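PDB 5B04: translation initiation factor eIF2B subunit epsilon from Schizosaccharomyces pombe, which forms part of the eIF2B complex, which catalyses exchange of GDP for GTP on the gamma subunit of translation initiation factor eIF2. Local coordinates for residues I[44-49]-I[347-352]; I[279-284]-I[364-369]; I[329-334]-I[343-348]. All blocks are in the same frame, centred on the assembly; numbering follows the deposited sequence.

All three contacts involve the left-handed beta-helix. Contacts 1 and 2 join it to the N-terminal part of the chain, the nucleotidyl transferase-like region and helix 277-288, whereas contact 3 joins successive coils within it. Contacts 1 and 2 are buried: loop 44-49 and helix 277-288 lie side by side on the beta-helix, against the neighbouring strands 349-350 and 366-367, and P44 O hydrogen-bonds Y280 OH between them. Contact 1 mixes apolar packing of I349 on the loop with an asparagine set against a backbone turn; contact 2 is aromatic, with a tryptophan-tyrosine hydrogen bond. Contact 3, partly buried, is mainly backbone chemistry at a corner and shares N347 and T348 with contact 1.

Contact 1: residues I[44-49]-I[347-352]; sequences PLANTP and NTIIGR
L45 and I349 meet where a loop of the nucleotidyl transferase-like domain is laid on one face of the left-handed beta-helix. The loop 44-49 runs into helix 50-61, while 347-352 carries the short strand 349-350 of one coil together with the turn that follows it. L45 contributes its backbone: its carbonyl O lies 3.8 Å from I349 CD1, while its side chain turns from the strand towards I283, S284 and V287 of helix 277-288 and L50 and Y53 of helix 50-61. The loop is bent back on itself by a hydrogen bond from L45 N to T48 O (2.9 Å).

A46 comes next, and I349 spans it with two branches. CD1, at the end of an extended chain (chi2 173°), lies 4.4 Å from A46 CB, and CG2 lies 4.3 Å from A46 CA. L332, one coil away, touches both A46 and I349 and continues the apolar surface under the loop.

N47 makes the largest share of the contact. Its backbone is in the left-handed helical region, and its side chain is directed at the turn after the strand, where the CA atoms of the two segments are nearest, N47 CA 5.5 Å from G351 CA. With CG beside the backbone N (chi1 -80°), the amide sits against the I350-G351 peptide, CG being 3.6 Å from I350 O. G334 N of the adjoining coil probably hydrogen-bonds that carbonyl. F306 and L332 border the same asparagine. R352 only skirts the contact, its guanidinium being committed to a salt bridge with E316. At G351, which has no side chain, the amide packs directly on the main chain, with N47 CG 3.8 Å from G351 CA.

Contact 2: residues I[279-284]-I[364-369]; sequences TYDAIS and SAFLWE
Y280, D281 and S284 of helix 277-288 gather round the F366 ring in a buried, largely aromatic contact between that helix and a coil of the left-handed beta-helix. The Y280 and F366 side chains run past one another from opposite sides, their ring planes at 48°. Y280 CE2 lies over one face of F366, displaced toward the rim, and is 3.9 Å from CD2. D281 comes to the rim instead: with CG anti to the backbone N, the carboxylate carbon is directed to the ring edge. Its OD2 is in the plane of the ring, 3.1 Å from F366 CE1, and the carboxylate is turned 76° from that plane. S284 CB meets another part of the rim, 3.8 Å from F366 CE2.

Beyond the phenylalanine, W368 NE1 donates to Y280 OH over 3.2 Å, the hydroxyl lying 22° out of the indole plane. The same hydroxyl hydrogen-bonds P44 O, so the tyrosine ties helix, loop and coil together. S284 OG bonds Y280 O in its own helix (2.6 Å) and is held above the centre of the Y280 ring. An alanine in place of F366 would probably open a gap between helix 277-288 and the coil, leaving D281 and S284 without the ring edge they pack on and Y280 CE2 without the ring face it lies over. F366 lies in a ladder between I349 and I383 of the adjoining coils; I383 also touches Y280 and W368, and I349 touches S284.

Contact 3: residues I[329-334]-I[343-348]; sequences ARTLIG and SVVANT
R330 and N347 mark equivalent corners of two successive coils of the left-handed beta-helix, their CA atoms 4.6 Å apart. Both residues adopt left-handed helical backbone angles, as the chain turns from one strand face to the next. The clearest bond between the coils follows the corner: L332 N donates to T348 O over 3.0 Å, nearly straight at 161° and in the carbonyl plane. Two CA-H...O contacts lie on the corner side of it: N347 CA to R330 O at 3.2 Å, and T331 CA, at 3.3 Å, to the same T348 O. N347 N is shared between two weak bonds, to A329 O and to T331 OG1.

T331 turns its hydroxyl into this corner, with OG1 beside the backbone N (chi1 -72°). The T331 and V345 side chains cross at about a right angle, with T331 CG2 4.1 Å from V345 CG1. The R330 side chain, bent at chi2 and chi3, runs alongside that of N347 and points the same way, guanidinium and amide planes only 4° apart, with R330 CB 4.4 Å from N347 CG. Both side chains reach K285 of helix 277-288, and R330 NH1 has a weak hydrogen bond to S289 OG. Around the corner, strand 332-333 lies between 313-315 and 349-350 in one sheet, and strand 344-346 between 326-327 and 361-363 in another.

Contact 1: residues I[44-49]-I[347-352]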
loop_
_atom_site.group_PDB
_atom_site.type_symbol
_atom_site.label_atom_id
_atom_site.label_comp_id
_atom_site.label_asym_id
_atom_site.label_seq_id
_atom_site.Cartn_x
_atom_site.Cartn_y
_atom_site.Cartn_z
ATOM N N PRO I 44 45.120 -13.091 33.616
ATOM C CA PRO I 44 43.937 -12.547 32.944
ATOM C C PRO I 44 44.072 -12.562 31.423
ATOM O O PRO I 44 44.990 -11.950 30.875
ATOM C CB PRO I 44 43.865 -11.116 33.476
ATOM C CG PRO I 44 45.285 -10.758 33.757
ATOM C CD PRO I 44 45.977 -12.031 34.177
ATOM N N LEU I 45 43.167 -13.265 30.751
ATOM C CA LEU I 45 43.158 -13.290 29.294
ATOM C C LEU I 45 42.602 -11.977 28.758
ATOM O O LEU I 45 43.299 -11.224 28.079
ATOM C CB LEU I 45 42.339 -14.471 28.776
ATOM C CG LEU I 45 42.301 -14.636 27.256
ATOM C CD1 LEU I 45 42.612 -16.070 26.872
ATOM C CD2 LEU I 45 40.948 -14.214 26.708
ATOM N N ALA I 46 41.338 -11.713 29.069
ATOM C CA ALA I 46 40.710 -10.445 28.727
ATOM C C ALA I 46 40.054 -9.854 29.969
ATOM O O ALA I 46 38.829 -9.859 30.096
ATOM C CB ALA I 46 39.693 -10.630 27.615
ATOM N N ASN I 47 40.889 -9.356 30.881
ATOM C CA ASN I 47 40.448 -8.857 32.184
ATOM C C ASN I 47 39.702 -9.910 32.999
ATOM O O ASN I 47 38.856 -9.578 33.831
ATOM C CB ASN I 47 39.569 -7.615 32.022
ATOM C CG ASN I 47 40.378 -6.356 31.803
ATOM O OD1 ASN I 47 41.429 -6.382 31.166
ATOM N ND2 ASN I 47 39.891 -5.242 32.336
ATOM N N THR I 48 40.024 -11.177 32.762
ATOM C CA THR I 48 39.382 -12.273 33.476
ATOM C C THR I 48 40.318 -13.479 33.570
ATOM O O THR I 48 40.943 -13.863 32.581
ATOM C CB THR I 48 38.056 -12.685 32.798
ATOM O OG1 THR I 48 37.594 -13.926 33.347
ATOM C CG2 THR I 48 38.243 -12.835 31.300
ATOM N N PRO I 49 40.425 -14.064 34.775
ATOM C CA PRO I 49 41.302 -15.202 35.076
ATOM C C PRO I 49 41.163 -16.351 34.081
ATOM O O PRO I 49 40.056 -16.686 33.660
ATOM C CB PRO I 49 40.845 -15.629 36.471
ATOM C CG PRO I 49 40.367 -14.367 37.088
ATOM C CD PRO I 49 39.702 -13.604 35.974
ATOM N N ASN I 347 43.849 -2.010 19.320
ATOM C CA ASN I 347 44.025 -3.462 19.356
ATOM C C ASN I 347 44.702 -3.953 20.639
ATOM O O ASN I 347 45.326 -5.013 20.656
ATOM C CB ASN I 347 44.818 -3.928 18.124
ATOM C CG ASN I 347 44.710 -5.425 17.885
ATOM O OD1 ASN I 347 43.726 -6.060 18.265
ATOM N ND2 ASN I 347 45.729 -5.998 17.254
ATOM N N THR I 348 44.569 -3.192 21.721
ATOM C CA THR I 348 45.169 -3.594 22.991
ATOM C C THR I 348 44.123 -3.917 24.051
ATOM O O THR I 348 42.975 -3.480 23.965
ATOM C CB THR I 348 46.101 -2.507 23.559
ATOM O OG1 THR I 348 45.333 -1.566 24.318
ATOM C CG2 THR I 348 46.832 -1.789 22.445
ATOM N N ILE I 349 44.537 -4.683 25.054
ATOM C CA ILE I 349 43.687 -4.998 26.194
ATOM C C ILE I 349 44.251 -4.343 27.451
ATOM O O ILE I 349 45.436 -4.481 27.753
ATOM C CB ILE I 349 43.562 -6.518 26.404
ATOM C CG1 ILE I 349 42.859 -7.162 25.208
ATOM C CG2 ILE I 349 42.804 -6.822 27.685
ATOM C CD1 ILE I 349 42.834 -8.674 25.251
ATOM N N ILE I 350 43.401 -3.621 28.175
ATOM C CA ILE I 350 43.836 -2.878 29.352
ATOM C C ILE I 350 43.063 -3.295 30.599
ATOM O O ILE I 350 41.833 -3.286 30.612
ATOM C CB ILE I 350 43.675 -1.362 29.141
ATOM C CG1 ILE I 350 44.486 -0.909 27.926
ATOM C CG2 ILE I 350 44.102 -0.599 30.385
ATOM C CD1 ILE I 350 44.261 0.535 27.546
ATOM N N GLY I 351 43.794 -3.654 31.650
ATOM C CA GLY I 351 43.182 -4.093 32.890
ATOM C C GLY I 351 42.558 -2.967 33.692
ATOM O O GLY I 351 42.518 -1.820 33.250
ATOM N N ARG I 352 42.070 -3.304 34.882
ATOM C CA ARG I 352 41.439 -2.333 35.768
ATOM C C ARG I 352 42.436 -1.312 36.310
ATOM O O ARG I 352 43.607 -1.629 36.528
ATOM C CB ARG I 352 40.757 -3.045 36.940
ATOM C CG ARG I 352 39.500 -3.821 36.582
ATOM C CD ARG I 352 38.258 -3.081 37.051
ATOM N NE ARG I 352 37.058 -3.911 36.986
ATOM C CZ ARG I 352 36.583 -4.619 38.006
ATOM N NH1 ARG I 352 37.209 -4.601 39.175
ATOM N NH2 ARG I 352 35.485 -5.345 37.859
#

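Contact 2: residues I[279-284]-I[364-369]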
loop_
_atom_site.group_PDB
_atom_site.type_symbol
_atom_site.label_atom_id
_atom_site.label_comp_id
_atom_site.label_asym_id
_atom_site.label_seq_id
_atom_site.Cartn_x
_atom_site.Cartn_y
_atom_site.Cartn_z
ATOM N N THR I 279 49.585 -18.308 21.669
ATOM C CA THR I 279 48.209 -18.790 21.715
ATOM C C THR I 279 47.377 -17.904 22.635
ATOM O O THR I 279 46.198 -17.671 22.381
ATOM C CB THR I 279 48.120 -20.253 22.188
ATOM O OG1 THR I 279 48.731 -20.383 23.478
ATOM C CG2 THR I 279 48.817 -21.178 21.201
ATOM N N TYR I 280 48.000 -17.413 23.702
ATOM C CA TYR I 280 47.359 -16.461 24.603
ATOM C C TYR I 280 46.968 -15.199 23.842
ATOM O O TYR I 280 45.920 -14.605 24.095
ATOM C CB TYR I 280 48.287 -16.118 25.774
ATOM C CG TYR I 280 47.872 -14.907 26.584
ATOM C CD1 TYR I 280 46.986 -15.026 27.647
ATOM C CD2 TYR I 280 48.387 -13.647 26.299
ATOM C CE1 TYR I 280 46.612 -13.922 28.393
ATOM C CE2 TYR I 280 48.017 -12.539 27.038
ATOM C CZ TYR I 280 47.131 -12.681 28.083
ATOM O OH TYR I 280 46.764 -11.579 28.821
ATOM N N ASP I 281 47.824 -14.800 22.908
ATOM C CA ASP I 281 47.577 -13.629 22.076
ATOM C C ASP I 281 46.443 -13.882 21.089
ATOM O O ASP I 281 45.475 -13.123 21.034
ATOM C CB ASP I 281 48.850 -13.234 21.324
ATOM C CG ASP I 281 48.647 -12.036 20.415
ATOM O OD1 ASP I 281 48.168 -12.222 19.277
ATOM O OD2 ASP I 281 48.975 -10.908 20.836
ATOM N N ALA I 282 46.574 -14.953 20.311
ATOM C CA ALA I 282 45.611 -15.278 19.264
ATOM C C ALA I 282 44.218 -15.532 19.827
ATOM O O ALA I 282 43.217 -15.136 19.229
ATOM C CB ALA I 282 46.085 -16.486 18.470
ATOM N N ILE I 283 44.156 -16.194 20.977
ATOM C CA ILE I 283 42.881 -16.484 21.621
ATOM C C ILE I 283 42.239 -15.205 22.152
ATOM O O ILE I 283 41.027 -15.020 22.035
ATOM C CB ILE I 283 43.050 -17.503 22.764
ATOM C CG1 ILE I 283 43.279 -18.903 22.191
ATOM C CG2 ILE I 283 41.832 -17.507 23.662
ATOM C CD1 ILE I 283 43.586 -19.950 23.236
ATOM N N SER I 284 43.057 -14.323 22.720
ATOM C CA SER I 284 42.585 -13.023 23.193
ATOM C C SER I 284 41.844 -12.285 22.084
ATOM O O SER I 284 40.799 -11.677 22.319
ATOM C CB SER I 284 43.754 -12.174 23.702
ATOM O OG SER I 284 44.311 -12.720 24.885
ATOM N N SER I 364 48.299 -3.161 19.835
ATOM C CA SER I 364 48.373 -4.620 19.948
ATOM C C SER I 364 49.081 -5.099 21.216
ATOM O O SER I 364 49.655 -6.187 21.236
ATOM C CB SER I 364 49.066 -5.215 18.718
ATOM O OG SER I 364 48.469 -4.748 17.520
ATOM N N ALA I 365 49.024 -4.298 22.274
ATOM C CA ALA I 365 49.699 -4.639 23.523
ATOM C C ALA I 365 48.746 -5.262 24.540
ATOM O O ALA I 365 47.547 -5.386 24.289
ATOM C CB ALA I 365 50.363 -3.404 24.113
ATOM N N PHE I 366 49.290 -5.658 25.685
ATOM C CA PHE I 366 48.490 -6.206 26.775
ATOM C C PHE I 366 48.821 -5.514 28.091
ATOM O O PHE I 366 49.964 -5.541 28.546
ATOM C CB PHE I 366 48.709 -7.713 26.914
ATOM C CG PHE I 366 48.251 -8.509 25.726
ATOM C CD1 PHE I 366 49.102 -8.737 24.660
ATOM C CD2 PHE I 366 46.972 -9.037 25.681
ATOM C CE1 PHE I 366 48.686 -9.472 23.569
ATOM C CE2 PHE I 366 46.549 -9.774 24.592
ATOM C CZ PHE I 366 47.408 -9.992 23.534
ATOM N N LEU I 367 47.816 -4.894 28.697
ATOM C CA LEU I 367 47.989 -4.226 29.980
ATOM C C LEU I 367 47.112 -4.864 31.046
ATOM O O LEU I 367 45.888 -4.904 30.916
ATOM C CB LEU I 367 47.662 -2.736 29.867
ATOM C CG LEU I 367 48.797 -1.754 29.578
ATOM C CD1 LEU I 367 49.528 -2.097 28.288
ATOM C CD2 LEU I 367 48.234 -0.345 29.519
ATOM N N TRP I 368 47.740 -5.363 32.103
ATOM C CA TRP I 368 46.997 -5.933 33.216
ATOM C C TRP I 368 46.720 -4.821 34.229
ATOM O O TRP I 368 46.848 -3.644 33.896
ATOM C CB TRP I 368 47.766 -7.107 33.828
ATOM C CG TRP I 368 47.998 -8.231 32.841
ATOM C CD1 TRP I 368 47.523 -8.310 31.562
ATOM C CD2 TRP I 368 48.761 -9.429 33.055
ATOM N NE1 TRP I 368 47.942 -9.475 30.968
ATOM C CE2 TRP I 368 48.702 -10.180 31.863
ATOM C CE3 TRP I 368 49.485 -9.937 34.137
ATOM C CZ2 TRP I 368 49.341 -11.410 31.723
ATOM C CZ3 TRP I 368 50.120 -11.161 33.995
ATOM C CH2 TRP I 368 50.043 -11.882 32.798
ATOM N N GLU I 369 46.335 -5.174 35.449
ATOM C CA GLU I 369 45.861 -4.167 36.401
ATOM C C GLU I 369 46.948 -3.211 36.900
ATOM O O GLU I 369 48.119 -3.572 36.994
ATOM C CB GLU I 369 45.197 -4.844 37.601
ATOM C CG GLU I 369 43.866 -5.502 37.283
ATOM C CD GLU I 369 42.923 -5.503 38.470
ATOM O OE1 GLU I 369 43.194 -4.770 39.445
ATOM O OE2 GLU I 369 41.911 -6.233 38.428
#

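Contact 3: residues I[329-334]-I[343-348]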
loop_
_atom_site.group_PDB
_atom_site.type_symbol
_atom_site.label_atom_id
_atom_site.label_comp_id
_atom_site.label_asym_id
_atom_site.label_seq_id
_atom_site.Cartn_x
_atom_site.Cartn_y
_atom_site.Cartn_z
ATOM N N ALA I 329 39.881 0.102 16.954
ATOM C CA ALA I 329 39.134 -1.151 17.020
ATOM C C ALA I 329 39.816 -2.226 17.863
ATOM O O ALA I 329 41.028 -2.186 18.083
ATOM C CB ALA I 329 38.884 -1.676 15.614
ATOM N N ARG I 330 39.011 -3.181 18.323
ATOM C CA ARG I 330 39.477 -4.330 19.098
ATOM C C ARG I 330 40.241 -3.912 20.353
ATOM O O ARG I 330 41.294 -4.468 20.667
ATOM C CB ARG I 330 40.344 -5.243 18.225
ATOM C CG ARG I 330 39.613 -5.782 17.002
ATOM C CD ARG I 330 39.612 -7.303 16.960
ATOM N NE ARG I 330 40.732 -7.836 16.188
ATOM C CZ ARG I 330 40.843 -9.106 15.812
ATOM N NH1 ARG I 330 39.900 -9.982 16.137
ATOM N NH2 ARG I 330 41.895 -9.502 15.109
ATOM N N THR I 331 39.693 -2.939 21.073
ATOM C CA THR I 331 40.318 -2.433 22.291
ATOM C C THR I 331 39.434 -2.667 23.514
ATOM O O THR I 331 38.246 -2.346 23.505
ATOM C CB THR I 331 40.636 -0.927 22.170
ATOM O OG1 THR I 331 41.741 -0.742 21.276
ATOM C CG2 THR I 331 40.993 -0.338 23.527
ATOM N N LEU I 332 40.024 -3.234 24.561
ATOM C CA LEU I 332 39.313 -3.480 25.809
ATOM C C LEU I 332 39.908 -2.637 26.934
ATOM O O LEU I 332 41.123 -2.617 27.127
ATOM C CB LEU I 332 39.364 -4.969 26.164
ATOM C CG LEU I 332 38.582 -5.475 27.379
ATOM C CD1 LEU I 332 38.107 -6.892 27.127
ATOM C CD2 LEU I 332 39.430 -5.431 28.638
ATOM N N ILE I 333 39.050 -1.940 27.672
ATOM C CA ILE I 333 39.501 -1.083 28.764
ATOM C C ILE I 333 38.786 -1.401 30.074
ATOM O O ILE I 333 37.560 -1.325 30.159
ATOM C CB ILE I 333 39.288 0.409 28.436
ATOM C CG1 ILE I 333 39.953 0.768 27.106
ATOM C CG2 ILE I 333 39.827 1.281 29.558
ATOM C CD1 ILE I 333 39.745 2.207 26.690
ATOM N N GLY I 334 39.560 -1.757 31.096
ATOM C CA GLY I 334 39.009 -2.039 32.409
ATOM C C GLY I 334 38.570 -0.775 33.121
ATOM O O GLY I 334 38.943 0.328 32.726
ATOM N N SER I 343 46.178 10.611 22.940
ATOM C CA SER I 343 46.686 9.249 23.044
ATOM C C SER I 343 45.903 8.303 22.140
ATOM O O SER I 343 44.679 8.394 22.042
ATOM C CB SER I 343 46.628 8.765 24.493
ATOM O OG SER I 343 47.429 9.578 25.334
ATOM N N VAL I 344 46.618 7.395 21.483
ATOM C CA VAL I 344 45.995 6.458 20.556
ATOM C C VAL I 344 46.161 5.013 21.017
ATOM O O VAL I 344 47.271 4.484 21.044
ATOM C CB VAL I 344 46.579 6.595 19.139
ATOM C CG1 VAL I 344 45.848 5.673 18.176
ATOM C CG2 VAL I 344 46.500 8.038 18.670
ATOM N N VAL I 345 45.048 4.381 21.374
ATOM C CA VAL I 345 45.063 2.993 21.819
ATOM C C VAL I 345 44.342 2.105 20.812
ATOM O O VAL I 345 43.150 2.277 20.566
ATOM C CB VAL I 345 44.409 2.839 23.202
ATOM C CG1 VAL I 345 44.634 1.442 23.737
ATOM C CG2 VAL I 345 44.968 3.871 24.168
ATOM N N ALA I 346 45.064 1.152 20.231
ATOM C CA ALA I 346 44.503 0.321 19.171
ATOM C C ALA I 346 44.867 -1.152 19.326
ATOM O O ALA I 346 46.040 -1.497 19.444
ATOM C CB ALA I 346 44.964 0.831 17.814
ATOM N N ASN I 347 43.849 -2.010 19.320
ATOM C CA ASN I 347 44.025 -3.462 19.356
ATOM C C ASN I 347 44.702 -3.953 20.639
ATOM O O ASN I 347 45.326 -5.013 20.656
ATOM C CB ASN I 347 44.818 -3.928 18.124
ATOM C CG ASN I 347 44.710 -5.425 17.885
ATOM O OD1 ASN I 347 43.726 -6.060 18.265
ATOM N ND2 ASN I 347 45.729 -5.998 17.254
ATOM N N THR I 348 44.569 -3.192 21.721
ATOM C CA THR I 348 45.169 -3.594 22.991
ATOM C C THR I 348 44.123 -3.917 24.051
ATOM O O THR I 348 42.975 -3.480 23.965
ATOM C CB THR I 348 46.101 -2.507 23.559
ATOM O OG1 THR I 348 45.333 -1.566 24.318
ATOM C CG2 THR I 348 46.832 -1.789 22.445
#